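Mini-Z (PDB 3S1B) is a disulfide-linked two-helix miniature evidently derived from the Z domain of protein A, and probably acts as a small binding scaffold for a partner protein. Local coordinates at residues Y9-L14 with I24-S29. Residues are numbered along the deposited sequence; the frame is centred on the assembly and turned at random.
Sequences YKEAAL and IAKIVS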
loop_
_atom_site.group_PDB
_atom_site.type_symbol
_atom_site.label_atom_id
_atom_site.label_comp_id
_atom_site.label_asym_id
_atom_site.label_seq_id
_atom_site.Cartn_x
_atom_site.Cartn_y
_atom_site.Cartn_z
ATOM N N TYR B 9 17.651 18.366 -20.938
ATOM C CA TYR B 9 16.773 18.023 -19.849
ATOM C C TYR B 9 16.115 19.274 -19.326
ATOM O O TYR B 9 14.953 19.274 -18.988
ATOM C CB TYR B 9 17.534 17.318 -18.751
ATOM C CG TYR B 9 17.784 15.870 -19.039
ATOM C CD1 TYR B 9 16.746 15.009 -19.279
ATOM C CD2 TYR B 9 19.053 15.365 -19.052
ATOM C CE1 TYR B 9 16.971 13.697 -19.530
ATOM C CE2 TYR B 9 19.279 14.061 -19.296
ATOM C CZ TYR B 9 18.240 13.231 -19.538
ATOM O OH TYR B 9 18.477 11.914 -19.785
ATOM N N LYS B 10 16.887 20.337 -19.218
ATOM C CA LYS B 10 16.370 21.560 -18.656
ATOM C C LYS B 10 15.241 22.134 -19.472
ATOM O O LYS B 10 14.256 22.594 -18.925
ATOM C CB LYS B 10 17.484 22.582 -18.481
ATOM C CG LYS B 10 16.969 23.934 -18.088
ATOM C CD LYS B 10 17.742 24.553 -16.956
ATOM C CE LYS B 10 18.834 25.442 -17.443
ATOM N NZ LYS B 10 19.895 24.595 -17.972
ATOM N N GLU B 11 15.394 22.114 -20.778
ATOM C CA GLU B 11 14.367 22.600 -21.664
ATOM C C GLU B 11 13.122 21.765 -21.542
ATOM O O GLU B 11 12.035 22.259 -21.704
ATOM C CB GLU B 11 14.881 22.675 -23.091
ATOM C CG GLU B 11 14.060 21.929 -24.099
ATOM C CD GLU B 11 12.876 22.699 -24.565
ATOM O OE1 GLU B 11 12.123 22.180 -25.404
ATOM O OE2 GLU B 11 12.695 23.825 -24.096
ATOM N N ALA B 12 13.271 20.483 -21.285
ATOM C CA ALA B 12 12.113 19.624 -21.204
ATOM C C ALA B 12 11.210 20.087 -20.100
ATOM O O ALA B 12 10.006 20.118 -20.252
ATOM C CB ALA B 12 12.535 18.229 -20.954
ATOM N N ALA B 13 11.805 20.417 -18.969
ATOM C CA ALA B 13 11.099 20.955 -17.837
ATOM C C ALA B 13 10.569 22.335 -18.130
ATOM O O ALA B 13 9.477 22.687 -17.747
ATOM C CB ALA B 13 12.012 21.012 -16.693
ATOM N N LEU B 14 11.385 23.124 -18.795
ATOM C CA LEU B 14 11.069 24.495 -19.131
ATOM C C LEU B 14 9.912 24.720 -20.079
ATOM O O LEU B 14 9.302 25.762 -20.042
ATOM C CB LEU B 14 12.302 25.198 -19.654
ATOM C CG LEU B 14 13.007 26.150 -18.708
ATOM C CD1 LEU B 14 12.741 25.744 -17.318
ATOM C CD2 LEU B 14 14.474 26.176 -18.976
ATOM N N ILE B 24 7.014 13.455 -21.154
ATOM C CA ILE B 24 7.632 12.207 -20.743
ATOM C C ILE B 24 8.365 11.592 -21.882
ATOM O O ILE B 24 9.440 11.070 -21.723
ATOM C CB ILE B 24 6.632 11.202 -20.220
ATOM C CG1 ILE B 24 6.038 11.708 -18.918
ATOM C CG2 ILE B 24 7.314 9.910 -19.967
ATOM C CD1 ILE B 24 7.069 12.191 -17.967
ATOM N N ALA B 25 7.752 11.661 -23.048
ATOM C CA ALA B 25 8.315 11.121 -24.266
ATOM C C ALA B 25 9.618 11.748 -24.694
ATOM O O ALA B 25 10.505 11.067 -25.141
ATOM C CB ALA B 25 7.326 11.231 -25.351
ATOM N N LYS B 26 9.720 13.061 -24.585
ATOM C CA LYS B 26 10.937 13.752 -24.952
ATOM C C LYS B 26 12.081 13.398 -24.034
ATOM O O LYS B 26 13.208 13.306 -24.445
ATOM C CB LYS B 26 10.724 15.246 -24.883
ATOM C CG LYS B 26 11.914 16.020 -25.307
ATOM C CD LYS B 26 11.636 17.490 -25.267
ATOM C CE LYS B 26 12.854 18.300 -25.675
ATOM N NZ LYS B 26 12.576 19.762 -25.634
ATOM N N ILE B 27 11.769 13.133 -22.783
ATOM C CA ILE B 27 12.775 12.722 -21.833
ATOM C C ILE B 27 13.376 11.418 -22.291
ATOM O O ILE B 27 14.575 11.219 -22.243
ATOM C CB ILE B 27 12.148 12.476 -20.479
ATOM C CG1 ILE B 27 11.645 13.778 -19.892
ATOM C CG2 ILE B 27 13.154 11.899 -19.536
ATOM C CD1 ILE B 27 12.736 14.612 -19.345
ATOM N N VAL B 28 12.531 10.528 -22.768
ATOM C CA VAL B 28 13.001 9.243 -23.212
ATOM C C VAL B 28 13.971 9.437 -24.348
ATOM O O VAL B 28 14.955 8.749 -24.435
ATOM C CB VAL B 28 11.874 8.349 -23.640
ATOM C CG1 VAL B 28 12.409 7.058 -24.052
ATOM C CG2 VAL B 28 10.941 8.140 -22.519
ATOM N N SER B 29 13.703 10.380 -25.226
ATOM C CA SER B 29 14.625 10.645 -26.306
ATOM C C SER B 29 15.961 11.129 -25.795
ATOM O O SER B 29 16.988 10.704 -26.278
ATOM C CB SER B 29 14.066 11.717 -27.210
ATOM O OG SER B 29 12.703 11.494 -27.432
#
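Lys26 starts with CG anti to its backbone N (chi1 -177°) and stays extended to its end, so the chain reaches across from 24-29 to 9-14; Glu11 bends at chi2 (82°) and meets it at roughly a right angle. Ile27 CG1 and Tyr9 CG both lie anti to their own carbonyl carbons, beside the backbone N. Glu11 and Lys26 form a salt bridge, with Glu11 OE1 2.5 Å from Lys26 NZ, although at 2.9 Å resolution the exact length means little. The methylenes of Lys26 pass alongside Ala12, whose CB lies 4.5 Å from Lys26 CD. The axes of segments 9-14 and 24-29 come within 9.9 Å and run 176° apart, nearly antiparallel, as in an antiparallel helical hairpin. This is consistent with the two-helix core retained from the three-helix Z domain; here the Cys5-Cys34 disulfide ties the early part of helix 3-14 to the C-terminal residue. Of the CA atoms in the two segments, those of Tyr9 and Ile27 are nearest, 6.9 Å apart. There the CG1 branch of Ile27 brings CD1 against two apolar partners on adjoining sides of it. Ile27 CD1 is 4.0 Å from Ala12 CB, which points toward the opposing helix, and 4.0 Å from Tyr9 CD1, meeting the ring at its edge, near the ring plane. The phenol is held at its far end too: Tyr9 OH hydrogen-bonds Asp31 OD1 further along helix 20-33. Val28, whose CB points away from 9-14, packs on an apolar side chain of another protein chain.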